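Local coordinates for Slr0280 protein (Synechocystis sp., PDB 5H3K) that is of unknown function but belongs to the phosphodiester glycosidase (NAGPA) family and may therefore act on sugar phosphodiesters, at residues R284-V295 against E560-L568; A529-R538 against G569-G579. All coordinates share one frame; numbering follows the deposited sequence.

Both contacts are built on one eight-stranded antiparallel sheet. Contact 2 pairs two neighbouring inner strands of it, 531-536 and 572-576, while contact 1 lays helix 558-567 against the hairpin of strands 279-288 and 291-300 farther along the same sheet. Helix and strand follow each other directly in the chain, so the contacts lie close, their centres about 11 Å apart. Leu565 O and Ala570 N, 3.0 Å apart, probably share a hydrogen bond where the helix gives way to the strand. Phe561, on the helix, packs on contact 2, its CE2 3.5 Å from Ala533 CB. With the function unknown, neither contact can be tied to a site.

Contact 1 (R284-V295 against E560-L568); sequences RFVNISGGQFPV and EFAQILQQL
Ile564 reaches from the helix into the hairpin of strands 284-288 and 291-295. Its CB carries two branches. CG2, anti to the backbone N, meets Val295 CG2 at 4.0 Å and lies near Val286 CG1; CG1, beside the backbone N (chi1 -74°), runs past Ile288 CD1. Extended beyond CG1, the chain ends in CD1 over one face of the Phe293 ring, 3.7 Å from the centroid and 17° off the normal, a CH-pi contact displaced from the ring centre. Ile288 answers from the strand: its CD1 lies 3.7 Å from Glu560 CB, the two side chains at about a right angle. One turn on from Ile564, Leu568 sets CD2 centrally over one face of the Arg284 guanidinium, 3.6 Å from CZ, and also touches Val286 CG2. Arg284 NH1 gives hydrogen bonds to Thr297 and to a water that bridges to Leu568 O. At the other end, a second water accepts from Gly290 N and donates to Gln563 OE1 at 2.7 Å, tying the type I turn of Ile288-Gly291 to the helix. Glu560 OE1 forms a salt bridge with Arg550 NH1, and Arg550 NH2 bonds Gly290 O. The helix thus lies across the two-stranded hairpin, its axis at 117° to strand 284-288, while Phe561 and Leu565 turn to strands 542-547 and 504-507 of the same sheet.

Contact 2 (A529-R538 against G569-G579); sequences ASRSAIAVDR and GAVNALNLDGG
Strands 531-536 and 572-576 run antiparallel with their axes 4.5 Å apart at closest approach, Ile534 and Leu574 forming a hydrogen-bonded pair in which Leu574 N reaches Ile534 O at 2.9 Å. Ala535 stands opposite Ala573 in a non-hydrogen-bonded pair, and its CB also meets Ala570 CB at 3.8 Å. On the other face, Ile534 CG2 touches both Leu574 CB and Leu576 CD2, and Val536 CG2 rests 3.6 Å from Asn572 ND2. Asn572 OD1 takes a hydrogen bond from Gln508 N. Val571 and Asn572 both face Val536 in a classic beta bulge: Val536 O accepts a bond of 2.9 Å from Val571 N and a weak one from Asn572 N. Just before it, Gly569 ends the preceding helix in a Schellman motif. From the bulge, Val571 CG1 lies over one face of the Arg538 guanidinium; the arginine chain bends at chi2 (-88°), which brings the guanidinium to Val571. At the far end, Gly579 N bonds Ser530 O at 2.8 Å. On the face of Asn575, one water accepts from both Arg531 NH1 and Asn575 ND2, while Asn575 ND2 also bonds Gly502 O and Arg531 NE bonds Ala556 O. On the face of Ile534 and Leu576, Ser532 OG is hydrogen-bonded to Asn339 and Thr582, and Ser532 CB comes within 3.3 Å of Asp577 O.

Contact 1 (R284-V295 against E560-L568)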
ATOM      1  N   ARG A 284       1.177  10.916 -13.195  1.00  8.38           N
ATOM      2  CA  ARG A 284       0.464  11.515 -14.327  1.00 10.21           C
ATOM      3  C   ARG A 284      -0.638  12.433 -13.841  1.00 13.01           C
ATOM      4  O   ARG A 284      -1.082  12.332 -12.694  1.00  8.57           O
ATOM      5  CB  ARG A 284      -0.206  10.414 -15.163  1.00 13.58           C
ATOM      6  CG  ARG A 284       0.689   9.711 -16.162  1.00 18.00           C
ATOM      7  CD  ARG A 284      -0.070   8.594 -16.866  1.00 20.90           C
ATOM      8  NE  ARG A 284      -0.185   7.395 -16.034  1.00 20.48           N
ATOM      9  CZ  ARG A 284      -0.617   6.225 -16.482  1.00 17.25           C
ATOM     10  NH1 ARG A 284      -0.686   5.181 -15.667  1.00 15.03           N
ATOM     11  NH2 ARG A 284      -0.974   6.110 -17.754  1.00 17.12           N
ATOM     12  N   PHE A 285      -1.092  13.322 -14.724  1.00 12.59           N
ATOM     13  CA  PHE A 285      -2.343  14.047 -14.509  1.00 10.12           C
ATOM     14  C   PHE A 285      -3.408  13.433 -15.405  1.00 12.34           C
ATOM     15  O   PHE A 285      -3.201  13.293 -16.609  1.00 17.39           O
ATOM     16  CB  PHE A 285      -2.191  15.536 -14.837  1.00 11.31           C
ATOM     17  CG  PHE A 285      -1.293  16.281 -13.884  1.00 16.05           C
ATOM     18  CD1 PHE A 285      -1.795  16.797 -12.700  1.00 15.58           C
ATOM     19  CD2 PHE A 285       0.055  16.467 -14.177  1.00 16.32           C
ATOM     20  CE1 PHE A 285      -0.967  17.488 -11.815  1.00 14.91           C
ATOM     21  CE2 PHE A 285       0.890  17.157 -13.300  1.00 18.29           C
ATOM     22  CZ  PHE A 285       0.374  17.664 -12.114  1.00 17.32           C
ATOM     23  N   VAL A 286      -4.540  13.046 -14.827  1.00  9.80           N
ATOM     24  CA  VAL A 286      -5.625  12.491 -15.625  1.00 11.34           C
ATOM     25  C   VAL A 286      -6.786  13.483 -15.678  1.00 14.38           C
ATOM     26  O   VAL A 286      -7.291  13.927 -14.639  1.00 10.59           O
ATOM     27  CB  VAL A 286      -6.096  11.129 -15.087  1.00 10.57           C
ATOM     28  CG1 VAL A 286      -7.252  10.602 -15.924  1.00 12.78           C
ATOM     29  CG2 VAL A 286      -4.940  10.124 -15.082  1.00  9.93           C
ATOM     30  N   ASN A 287      -7.192  13.845 -16.894  1.00 12.02           N
ATOM     31  CA  ASN A 287      -8.279  14.796 -17.083  1.00 14.26           C
ATOM     32  C   ASN A 287      -9.593  14.103 -17.362  1.00 12.66           C
ATOM     33  O   ASN A 287      -9.681  13.284 -18.277  1.00 13.90           O
ATOM     34  CB  ASN A 287      -7.960  15.740 -18.245  1.00 19.39           C
ATOM     35  CG  ASN A 287      -6.694  16.534 -18.016  1.00 24.16           C
ATOM     36  OD1 ASN A 287      -6.551  17.210 -17.000  1.00 23.58           O
ATOM     37  ND2 ASN A 287      -5.758  16.447 -18.961  1.00 31.67           N
ATOM     38  N   ILE A 288     -10.599  14.407 -16.551  1.00 11.65           N
ATOM     39  CA  ILE A 288     -11.963  13.993 -16.846  1.00 12.73           C
ATOM     40  C   ILE A 288     -12.840  15.232 -16.822  1.00 13.58           C
ATOM     41  O   ILE A 288     -12.347  16.342 -16.634  1.00 16.34           O
ATOM     42  CB  ILE A 288     -12.491  12.947 -15.839  1.00 10.05           C
ATOM     43  CG1 ILE A 288     -12.351  13.468 -14.410  1.00 11.84           C
ATOM     44  CG2 ILE A 288     -11.745  11.630 -15.996  1.00 13.13           C
ATOM     45  CD1 ILE A 288     -12.997  12.564 -13.382  1.00 12.69           C
ATOM     46  N   SER A 289     -14.141  15.047 -17.011  1.00 16.29           N
ATOM     47  CA  SER A 289     -15.071  16.167 -16.976  1.00 16.62           C
ATOM     48  C   SER A 289     -14.975  16.926 -15.650  1.00 17.55           C
ATOM     49  O   SER A 289     -14.935  18.161 -15.632  1.00 20.82           O
ATOM     50  CB  SER A 289     -16.499  15.664 -17.206  1.00 21.70           C
ATOM     51  OG  SER A 289     -17.407  16.746 -17.191  1.00 29.28           O
ATOM     52  N   GLY A 290     -14.901  16.184 -14.547  1.00 14.55           N
ATOM     53  CA  GLY A 290     -14.863  16.775 -13.211  1.00 18.67           C
ATOM     54  C   GLY A 290     -13.609  17.542 -12.793  1.00 16.04           C
ATOM     55  O   GLY A 290     -13.623  18.250 -11.774  1.00 11.48           O
ATOM     56  N   GLY A 291     -12.529  17.411 -13.560  1.00 13.56           N
ATOM     57  CA  GLY A 291     -11.287  18.093 -13.240  1.00 12.08           C
ATOM     58  C   GLY A 291     -10.034  17.307 -13.573  1.00 13.31           C
ATOM     59  O   GLY A 291     -10.094  16.260 -14.214  1.00 13.88           O
ATOM     60  N   GLN A 292      -8.890  17.826 -13.132  1.00 10.63           N
ATOM     61  CA  GLN A 292      -7.586  17.232 -13.427  1.00 10.52           C
ATOM     62  C   GLN A 292      -7.044  16.576 -12.158  1.00  9.13           C
ATOM     63  O   GLN A 292      -6.894  17.241 -11.130  1.00  8.49           O
ATOM     64  CB  GLN A 292      -6.612  18.310 -13.913  1.00 13.44           C
ATOM     65  CG  GLN A 292      -5.200  17.796 -14.187  1.00 16.72           C
ATOM     66  CD  GLN A 292      -4.310  18.810 -14.889  1.00 23.90           C
ATOM     67  OE1 GLN A 292      -3.705  19.675 -14.252  1.00 27.30           O
ATOM     68  NE2 GLN A 292      -4.217  18.697 -16.212  1.00 22.63           N
ATOM     69  N   PHE A 293      -6.781  15.270 -12.223  1.00  9.01           N
ATOM     70  CA  PHE A 293      -6.378  14.503 -11.040  1.00  8.35           C
ATOM     71  C   PHE A 293      -4.954  14.006 -11.159  1.00  8.39           C
ATOM     72  O   PHE A 293      -4.640  13.243 -12.077  1.00  8.03           O
ATOM     73  CB  PHE A 293      -7.277  13.271 -10.864  1.00  7.29           C
ATOM     74  CG  PHE A 293      -8.700  13.588 -10.480  1.00  8.52           C
ATOM     75  CD1 PHE A 293      -9.623  14.005 -11.436  1.00 10.22           C
ATOM     76  CD2 PHE A 293      -9.126  13.425  -9.164  1.00  7.31           C
ATOM     77  CE1 PHE A 293     -10.949  14.282 -11.080  1.00  9.92           C
ATOM     78  CE2 PHE A 293     -10.443  13.697  -8.794  1.00  8.56           C
ATOM     79  CZ  PHE A 293     -11.362  14.131  -9.753  1.00  8.92           C
ATOM     80  N   PRO A 294      -4.080  14.409 -10.222  1.00  7.83           N
ATOM     81  CA  PRO A 294      -2.766  13.753 -10.176  1.00  9.23           C
ATOM     82  C   PRO A 294      -2.964  12.298  -9.748  1.00  9.71           C
ATOM     83  O   PRO A 294      -3.654  12.050  -8.751  1.00  9.68           O
ATOM     84  CB  PRO A 294      -2.006  14.534  -9.091  1.00 11.22           C
ATOM     85  CG  PRO A 294      -2.766  15.840  -8.941  1.00 12.91           C
ATOM     86  CD  PRO A 294      -4.210  15.480  -9.220  1.00 10.56           C
ATOM     87  N   VAL A 295      -2.404  11.353 -10.506  1.00  9.04           N
ATOM     88  CA  VAL A 295      -2.557   9.929 -10.211  1.00  7.12           C
ATOM     89  C   VAL A 295      -1.215   9.196 -10.211  1.00  8.39           C
ATOM     90  O   VAL A 295      -0.380   9.388 -11.105  1.00  8.54           O
ATOM     91  CB  VAL A 295      -3.521   9.244 -11.221  1.00  7.92           C
ATOM     92  CG1 VAL A 295      -3.558   7.742 -11.012  1.00  9.94           C
ATOM     93  CG2 VAL A 295      -4.934   9.813 -11.097  1.00  9.06           C
ATOM     94  N   GLU A 560     -16.427   9.330 -10.818  1.00  7.58           N
ATOM     95  CA  GLU A 560     -15.229   9.998 -11.316  1.00  8.69           C
ATOM     96  C   GLU A 560     -14.027   9.066 -11.327  1.00  7.11           C
ATOM     97  O   GLU A 560     -13.252   9.062 -12.285  1.00  6.66           O
ATOM     98  CB  GLU A 560     -14.936  11.260 -10.502  1.00  8.43           C
ATOM     99  CG  GLU A 560     -15.933  12.385 -10.801  1.00  9.25           C
ATOM    100  CD  GLU A 560     -15.861  13.547  -9.818  1.00 14.74           C
ATOM    101  OE1 GLU A 560     -15.406  13.336  -8.666  1.00 10.82           O
ATOM    102  OE2 GLU A 560     -16.286  14.673 -10.197  1.00 13.24           O
ATOM    103  N   PHE A 561     -13.872   8.276 -10.265  1.00  6.02           N
ATOM    104  CA  PHE A 561     -12.756   7.344 -10.191  1.00  4.46           C
ATOM    105  C   PHE A 561     -12.863   6.297 -11.305  1.00  5.99           C
ATOM    106  O   PHE A 561     -11.862   5.954 -11.923  1.00  5.78           O
ATOM    107  CB  PHE A 561     -12.684   6.689  -8.801  1.00  3.75           C
ATOM    108  CG  PHE A 561     -11.396   5.935  -8.544  1.00  5.12           C
ATOM    109  CD1 PHE A 561     -10.167   6.475  -8.912  1.00  5.01           C
ATOM    110  CD2 PHE A 561     -11.422   4.694  -7.912  1.00  4.07           C
ATOM    111  CE1 PHE A 561      -8.966   5.781  -8.677  1.00  6.43           C
ATOM    112  CE2 PHE A 561     -10.240   4.000  -7.658  1.00  3.00           C
ATOM    113  CZ  PHE A 561      -9.008   4.536  -8.045  1.00  4.27           C
ATOM    114  N   ALA A 562     -14.077   5.814 -11.579  1.00  5.13           N
ATOM    115  CA  ALA A 562     -14.298   4.901 -12.707  1.00  6.42           C
ATOM    116  C   ALA A 562     -13.874   5.533 -14.035  1.00  8.08           C
ATOM    117  O   ALA A 562     -13.262   4.876 -14.881  1.00  7.93           O
ATOM    118  CB  ALA A 562     -15.744   4.459 -12.761  1.00  6.62           C
ATOM    119  N   GLN A 563     -14.187   6.810 -14.211  1.00  8.34           N
ATOM    120  CA  GLN A 563     -13.770   7.521 -15.411  1.00  9.55           C
ATOM    121  C   GLN A 563     -12.259   7.664 -15.468  1.00  8.44           C
ATOM    122  O   GLN A 563     -11.653   7.518 -16.534  1.00  8.87           O
ATOM    123  CB  GLN A 563     -14.467   8.884 -15.487  1.00 10.16           C
ATOM    124  CG  GLN A 563     -15.989   8.779 -15.617  1.00 13.13           C
ATOM    125  CD  GLN A 563     -16.685  10.132 -15.642  1.00 25.23           C
ATOM    126  OE1 GLN A 563     -16.138  11.140 -15.192  1.00 24.55           O
ATOM    127  NE2 GLN A 563     -17.905  10.157 -16.169  1.00 28.30           N
ATOM    128  N   ILE A 564     -11.641   7.948 -14.323  1.00  6.60           N
ATOM    129  CA  ILE A 564     -10.183   8.018 -14.256  1.00  6.91           C
ATOM    130  C   ILE A 564      -9.545   6.705 -14.715  1.00  8.41           C
ATOM    131  O   ILE A 564      -8.607   6.706 -15.518  1.00  8.18           O
ATOM    132  CB  ILE A 564      -9.696   8.391 -12.822  1.00  7.30           C
ATOM    133  CG1 ILE A 564      -9.970   9.881 -12.543  1.00  8.04           C
ATOM    134  CG2 ILE A 564      -8.211   8.076 -12.655  1.00  7.69           C
ATOM    135  CD1 ILE A 564      -9.877  10.284 -11.066  1.00  7.85           C
ATOM    136  N   LEU A 565     -10.068   5.589 -14.220  1.00  7.79           N
ATOM    137  CA  LEU A 565      -9.521   4.268 -14.530  1.00  9.22           C
ATOM    138  C   LEU A 565      -9.742   3.906 -15.995  1.00 10.36           C
ATOM    139  O   LEU A 565      -8.878   3.306 -16.625  1.00 10.18           O
ATOM    140  CB  LEU A 565     -10.148   3.199 -13.620  1.00  5.80           C
ATOM    141  CG  LEU A 565      -9.756   3.341 -12.139  1.00  6.51           C
ATOM    142  CD1 LEU A 565     -10.716   2.570 -11.256  1.00  6.80           C
ATOM    143  CD2 LEU A 565      -8.314   2.910 -11.893  1.00  7.28           C
ATOM    144  N   GLN A 566     -10.900   4.274 -16.534  1.00  9.96           N
ATOM    145  CA  GLN A 566     -11.150   4.090 -17.961  1.00 10.39           C
ATOM    146  C   GLN A 566     -10.118   4.861 -18.788  1.00 12.90           C
ATOM    147  O   GLN A 566      -9.570   4.331 -19.754  1.00 12.56           O
ATOM    148  CB  GLN A 566     -12.574   4.534 -18.302  1.00 14.71           C
ATOM    149  CG  GLN A 566     -12.964   4.329 -19.746  1.00 25.28           C
ATOM    150  CD  GLN A 566     -14.411   4.707 -20.002  1.00 24.57           C
ATOM    151  OE1 GLN A 566     -14.872   5.774 -19.586  1.00 34.11           O
ATOM    152  NE2 GLN A 566     -15.140   3.824 -20.671  1.00 33.58           N
ATOM    153  N   GLN A 567      -9.839   6.100 -18.395  1.00 10.52           N
ATOM    154  CA  GLN A 567      -8.790   6.910 -19.030  1.00 15.50           C
ATOM    155  C   GLN A 567      -7.394   6.274 -18.957  1.00 15.04           C
ATOM    156  O   GLN A 567      -6.558   6.467 -19.845  1.00 14.35           O
ATOM    157  CB  GLN A 567      -8.755   8.303 -18.396  1.00 15.17           C
ATOM    158  CG  GLN A 567      -9.738   9.276 -19.005  1.00 23.83           C
ATOM    159  CD  GLN A 567      -9.363   9.615 -20.437  1.00 32.94           C
ATOM    160  OE1 GLN A 567      -8.333  10.246 -20.688  1.00 37.91           O
ATOM    161  NE2 GLN A 567     -10.181   9.172 -21.382  1.00 33.84           N
ATOM    162  N   LEU A 568      -7.141   5.519 -17.894  1.00 11.69           N
ATOM    163  CA  LEU A 568      -5.858   4.853 -17.713  1.00 11.33           C
ATOM    164  C   LEU A 568      -5.745   3.569 -18.518  1.00 13.81           C
ATOM    165  O   LEU A 568      -4.686   2.942 -18.550  1.00 13.72           O
ATOM    166  CB  LEU A 568      -5.631   4.538 -16.236  1.00 10.29           C
ATOM    167  CG  LEU A 568      -5.397   5.756 -15.358  1.00 10.60           C
ATOM    168  CD1 LEU A 568      -5.389   5.352 -13.883  1.00 12.21           C
ATOM    169  CD2 LEU A 568      -4.087   6.407 -15.749  1.00 13.04           C
TER
HETATM  170  O   HOH W   1      -2.162   3.044 -17.069  1.00 23.09           O
HETATM  171  O   HOH W   2     -15.177  12.571 -18.138  1.00 22.26           O
HETATM  172  O   HOH W   3     -16.110  13.697 -14.476  1.00 16.70           O

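Contact 2 (A529-R538 against G569-G579)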
ATOM      1  N   ALA A 529     -13.246  11.461  -2.165  1.00  7.23           N
ATOM      2  CA  ALA A 529     -12.132  10.980  -1.345  1.00  6.90           C
ATOM      3  C   ALA A 529     -10.924  10.528  -2.150  1.00  5.15           C
ATOM      4  O   ALA A 529     -11.020  10.343  -3.367  1.00  4.23           O
ATOM      5  CB  ALA A 529     -12.614   9.823  -0.445  1.00  5.59           C
ATOM      6  N   SER A 530      -9.799  10.327  -1.457  1.00  5.24           N
ATOM      7  CA  SER A 530      -8.673   9.589  -2.024  1.00  4.72           C
ATOM      8  C   SER A 530      -9.195   8.212  -2.414  1.00  3.46           C
ATOM      9  O   SER A 530     -10.101   7.679  -1.763  1.00  3.65           O
ATOM     10  CB  SER A 530      -7.536   9.442  -1.011  1.00  5.21           C
ATOM     11  OG  SER A 530      -7.055  10.722  -0.615  1.00  6.14           O
ATOM     12  N   ARG A 531      -8.652   7.650  -3.491  1.00  3.13           N
ATOM     13  CA  ARG A 531      -9.068   6.321  -3.964  1.00  3.50           C
ATOM     14  C   ARG A 531      -7.895   5.397  -4.302  1.00  2.80           C
ATOM     15  O   ARG A 531      -6.813   5.849  -4.706  1.00  3.46           O
ATOM     16  CB  ARG A 531      -9.976   6.442  -5.197  1.00  4.32           C
ATOM     17  CG  ARG A 531     -11.187   7.365  -5.023  1.00  2.91           C
ATOM     18  CD  ARG A 531     -12.267   6.737  -4.123  1.00  2.76           C
ATOM     19  NE  ARG A 531     -13.370   7.682  -3.978  1.00  3.75           N
ATOM     20  CZ  ARG A 531     -14.432   7.507  -3.201  1.00  6.98           C
ATOM     21  NH1 ARG A 531     -14.572   6.393  -2.488  1.00  6.05           N
ATOM     22  NH2 ARG A 531     -15.362   8.461  -3.148  1.00  7.03           N
ATOM     23  N   SER A 532      -8.120   4.101  -4.114  1.00  2.68           N
ATOM     24  CA  SER A 532      -7.172   3.066  -4.529  1.00  3.29           C
ATOM     25  C   SER A 532      -7.900   2.092  -5.444  1.00  2.72           C
ATOM     26  O   SER A 532      -9.099   1.862  -5.294  1.00  3.43           O
ATOM     27  CB  SER A 532      -6.617   2.295  -3.318  1.00  2.98           C
ATOM     28  OG  SER A 532      -5.825   3.131  -2.495  1.00  3.90           O
ATOM     29  N   ALA A 533      -7.186   1.512  -6.402  1.00  2.85           N
ATOM     30  CA  ALA A 533      -7.783   0.487  -7.247  1.00  2.83           C
ATOM     31  C   ALA A 533      -6.750  -0.511  -7.709  1.00  2.88           C
ATOM     32  O   ALA A 533      -5.544  -0.224  -7.728  1.00  3.00           O
ATOM     33  CB  ALA A 533      -8.513   1.107  -8.466  1.00  2.44           C
ATOM     34  N   ILE A 534      -7.237  -1.689  -8.083  1.00  2.54           N
ATOM     35  CA  ILE A 534      -6.445  -2.633  -8.853  1.00  3.37           C
ATOM     36  C   ILE A 534      -7.190  -2.910 -10.152  1.00  3.38           C
ATOM     37  O   ILE A 534      -8.412  -3.132 -10.147  1.00  4.37           O
ATOM     38  CB  ILE A 534      -6.126  -3.942  -8.089  1.00  2.82           C
ATOM     39  CG1 ILE A 534      -5.302  -4.882  -8.980  1.00  3.85           C
ATOM     40  CG2 ILE A 534      -7.409  -4.626  -7.578  1.00  2.75           C
ATOM     41  CD1 ILE A 534      -4.618  -5.975  -8.209  1.00  4.24           C
ATOM     42  N   ALA A 535      -6.466  -2.878 -11.266  1.00  2.65           N
ATOM     43  CA  ALA A 535      -7.087  -3.033 -12.566  1.00  5.03           C
ATOM     44  C   ALA A 535      -6.205  -3.856 -13.480  1.00  5.47           C
ATOM     45  O   ALA A 535      -5.014  -4.078 -13.192  1.00  5.69           O
ATOM     46  CB  ALA A 535      -7.354  -1.661 -13.184  1.00  5.06           C
ATOM     47  N   VAL A 536      -6.789  -4.335 -14.570  1.00  7.55           N
ATOM     48  CA  VAL A 536      -5.977  -4.915 -15.636  1.00  7.39           C
ATOM     49  C   VAL A 536      -6.256  -4.190 -16.950  1.00  9.28           C
ATOM     50  O   VAL A 536      -7.402  -3.818 -17.225  1.00  9.59           O
ATOM     51  CB  VAL A 536      -6.190  -6.442 -15.785  1.00 12.96           C
ATOM     52  CG1 VAL A 536      -5.872  -7.156 -14.477  1.00 10.31           C
ATOM     53  CG2 VAL A 536      -7.618  -6.744 -16.202  1.00 21.17           C
ATOM     54  N   ASP A 537      -5.208  -3.974 -17.743  1.00 12.53           N
ATOM     55  CA  ASP A 537      -5.343  -3.321 -19.058  1.00 17.75           C
ATOM     56  C   ASP A 537      -5.540  -4.320 -20.208  1.00 15.84           C
ATOM     57  O   ASP A 537      -5.750  -5.507 -19.969  1.00 20.09           O
ATOM     58  CB  ASP A 537      -4.159  -2.381 -19.343  1.00 20.53           C
ATOM     59  CG  ASP A 537      -2.818  -3.114 -19.503  1.00 19.43           C
ATOM     60  OD1 ASP A 537      -2.766  -4.335 -19.803  1.00 19.96           O
ATOM     61  OD2 ASP A 537      -1.782  -2.439 -19.339  1.00 28.30           O
ATOM     62  N   ARG A 538      -5.459  -3.818 -21.442  1.00 23.21           N
ATOM     63  CA  ARG A 538      -5.638  -4.613 -22.661  1.00 28.48           C
ATOM     64  C   ARG A 538      -4.642  -5.766 -22.773  1.00 27.08           C
ATOM     65  O   ARG A 538      -4.956  -6.822 -23.331  1.00 34.21           O
ATOM     66  CB  ARG A 538      -5.471  -3.709 -23.886  1.00 33.37           C
ATOM     67  CG  ARG A 538      -5.953  -2.273 -23.676  1.00 35.15           C
ATOM     68  CD  ARG A 538      -7.436  -2.129 -23.994  1.00 42.75           C
ATOM     69  NE  ARG A 538      -7.956  -0.824 -23.595  1.00 39.83           N
ATOM     70  CZ  ARG A 538      -9.232  -0.462 -23.698  1.00 41.21           C
ATOM     71  NH1 ARG A 538     -10.131  -1.310 -24.193  1.00 41.54           N
ATOM     72  NH2 ARG A 538      -9.613   0.749 -23.303  1.00 35.91           N
ATOM     73  N   GLY A 569      -6.841   3.172 -19.155  1.00 13.12           N
ATOM     74  CA  GLY A 569      -6.839   2.005 -20.022  1.00 14.29           C
ATOM     75  C   GLY A 569      -7.326   0.741 -19.341  1.00 14.76           C
ATOM     76  O   GLY A 569      -7.081  -0.372 -19.819  1.00 13.55           O
ATOM     77  N   ALA A 570      -8.029   0.892 -18.224  1.00 13.10           N
ATOM     78  CA  ALA A 570      -8.512  -0.283 -17.502  1.00  9.62           C
ATOM     79  C   ALA A 570      -9.617  -0.995 -18.279  1.00  9.88           C
ATOM     80  O   ALA A 570     -10.582  -0.361 -18.695  1.00 12.37           O
ATOM     81  CB  ALA A 570      -9.010   0.112 -16.119  1.00  8.89           C
ATOM     82  N   VAL A 571      -9.485  -2.307 -18.472  1.00  7.67           N
ATOM     83  CA  VAL A 571     -10.597  -3.096 -19.018  1.00 10.60           C
ATOM     84  C   VAL A 571     -11.417  -3.767 -17.915  1.00 10.18           C
ATOM     85  O   VAL A 571     -12.604  -4.012 -18.087  1.00 12.42           O
ATOM     86  CB  VAL A 571     -10.123  -4.144 -20.048  1.00 13.01           C
ATOM     87  CG1 VAL A 571      -9.336  -3.466 -21.147  1.00 20.97           C
ATOM     88  CG2 VAL A 571      -9.276  -5.202 -19.395  1.00 21.85           C
ATOM     89  N   ASN A 572     -10.772  -4.079 -16.791  1.00  8.31           N
ATOM     90  CA  ASN A 572     -11.469  -4.516 -15.582  1.00  8.46           C
ATOM     91  C   ASN A 572     -10.861  -3.697 -14.449  1.00  7.09           C
ATOM     92  O   ASN A 572      -9.660  -3.470 -14.469  1.00  5.77           O
ATOM     93  CB  ASN A 572     -11.213  -6.009 -15.308  1.00  7.98           C
ATOM     94  CG  ASN A 572     -11.806  -6.925 -16.370  1.00 12.51           C
ATOM     95  OD1 ASN A 572     -12.962  -6.786 -16.757  1.00 14.45           O
ATOM     96  ND2 ASN A 572     -11.014  -7.883 -16.822  1.00 18.12           N
ATOM     97  N   ALA A 573     -11.666  -3.243 -13.485  1.00  5.77           N
ATOM     98  CA  ALA A 573     -11.174  -2.406 -12.399  1.00  5.04           C
ATOM     99  C   ALA A 573     -11.994  -2.619 -11.139  1.00  5.27           C
ATOM    100  O   ALA A 573     -13.225  -2.650 -11.193  1.00  4.99           O
ATOM    101  CB  ALA A 573     -11.208  -0.914 -12.808  1.00  6.59           C
ATOM    102  N   LEU A 574     -11.298  -2.760 -10.014  1.00  2.33           N
ATOM    103  CA  LEU A 574     -11.909  -2.957  -8.707  1.00  3.80           C
ATOM    104  C   LEU A 574     -11.506  -1.810  -7.803  1.00  3.29           C
ATOM    105  O   LEU A 574     -10.306  -1.530  -7.625  1.00  2.83           O
ATOM    106  CB  LEU A 574     -11.425  -4.283  -8.097  1.00  3.32           C
ATOM    107  CG  LEU A 574     -11.795  -4.548  -6.637  1.00  2.87           C
ATOM    108  CD1 LEU A 574     -13.292  -4.742  -6.524  1.00  4.67           C
ATOM    109  CD2 LEU A 574     -11.039  -5.801  -6.163  1.00  4.34           C
ATOM    110  N   ASN A 575     -12.503  -1.135  -7.238  1.00  4.27           N
ATOM    111  CA  ASN A 575     -12.261  -0.126  -6.220  1.00  4.55           C
ATOM    112  C   ASN A 575     -11.766  -0.810  -4.958  1.00  3.61           C
ATOM    113  O   ASN A 575     -12.353  -1.802  -4.520  1.00  3.55           O
ATOM    114  CB  ASN A 575     -13.527   0.668  -5.910  1.00  3.20           C
ATOM    115  CG  ASN A 575     -13.257   1.838  -4.980  1.00  3.51           C
ATOM    116  OD1 ASN A 575     -12.476   2.749  -5.312  1.00  4.66           O
ATOM    117  ND2 ASN A 575     -13.867   1.810  -3.791  1.00  4.53           N
ATOM    118  N   LEU A 576     -10.659  -0.319  -4.412  1.00  3.88           N
ATOM    119  CA  LEU A 576     -10.131  -0.823  -3.147  1.00  3.52           C
ATOM    120  C   LEU A 576     -10.502   0.203  -2.085  1.00  3.07           C
ATOM    121  O   LEU A 576     -11.108   1.238  -2.403  1.00  4.81           O
ATOM    122  CB  LEU A 576      -8.604  -1.004  -3.245  1.00  2.86           C
ATOM    123  CG  LEU A 576      -8.115  -2.048  -4.272  1.00  2.18           C
ATOM    124  CD1 LEU A 576      -6.571  -2.055  -4.447  1.00  3.26           C
ATOM    125  CD2 LEU A 576      -8.612  -3.443  -3.921  1.00  2.36           C
ATOM    126  N   ASP A 577     -10.160  -0.057  -0.825  1.00  3.14           N
ATOM    127  CA  ASP A 577     -10.426   0.911   0.245  1.00  4.40           C
ATOM    128  C   ASP A 577      -9.710   2.243  -0.062  1.00  3.83           C
ATOM    129  O   ASP A 577      -8.615   2.263  -0.630  1.00  3.65           O
ATOM    130  CB  ASP A 577      -9.958   0.317   1.584  1.00  4.53           C
ATOM    131  CG  ASP A 577     -10.362   1.145   2.798  1.00  6.75           C
ATOM    132  OD1 ASP A 577     -11.321   1.959   2.740  1.00  5.06           O
ATOM    133  OD2 ASP A 577      -9.705   0.940   3.855  1.00  5.44           O
ATOM    134  N   GLY A 578     -10.340   3.361   0.285  1.00  5.10           N
ATOM    135  CA  GLY A 578      -9.757   4.660  -0.016  1.00  4.26           C
ATOM    136  C   GLY A 578      -9.623   5.576   1.182  1.00  4.96           C
ATOM    137  O   GLY A 578      -9.401   5.116   2.312  1.00  5.28           O
ATOM    138  N   GLY A 579      -9.754   6.878   0.943  1.00  3.90           N
ATOM    139  CA  GLY A 579      -9.584   7.866   1.998  1.00  4.46           C
ATOM    140  C   GLY A 579      -8.177   7.820   2.570  1.00  5.53           C
ATOM    141  O   GLY A 579      -7.209   7.690   1.820  1.00  3.91           O
TER
HETATM  142  O   HOH W   4     -13.079   4.017  -1.749  1.00  4.69           O
HETATM  143  O   HOH W   5     -10.875   3.568  -3.307  1.00  3.49           O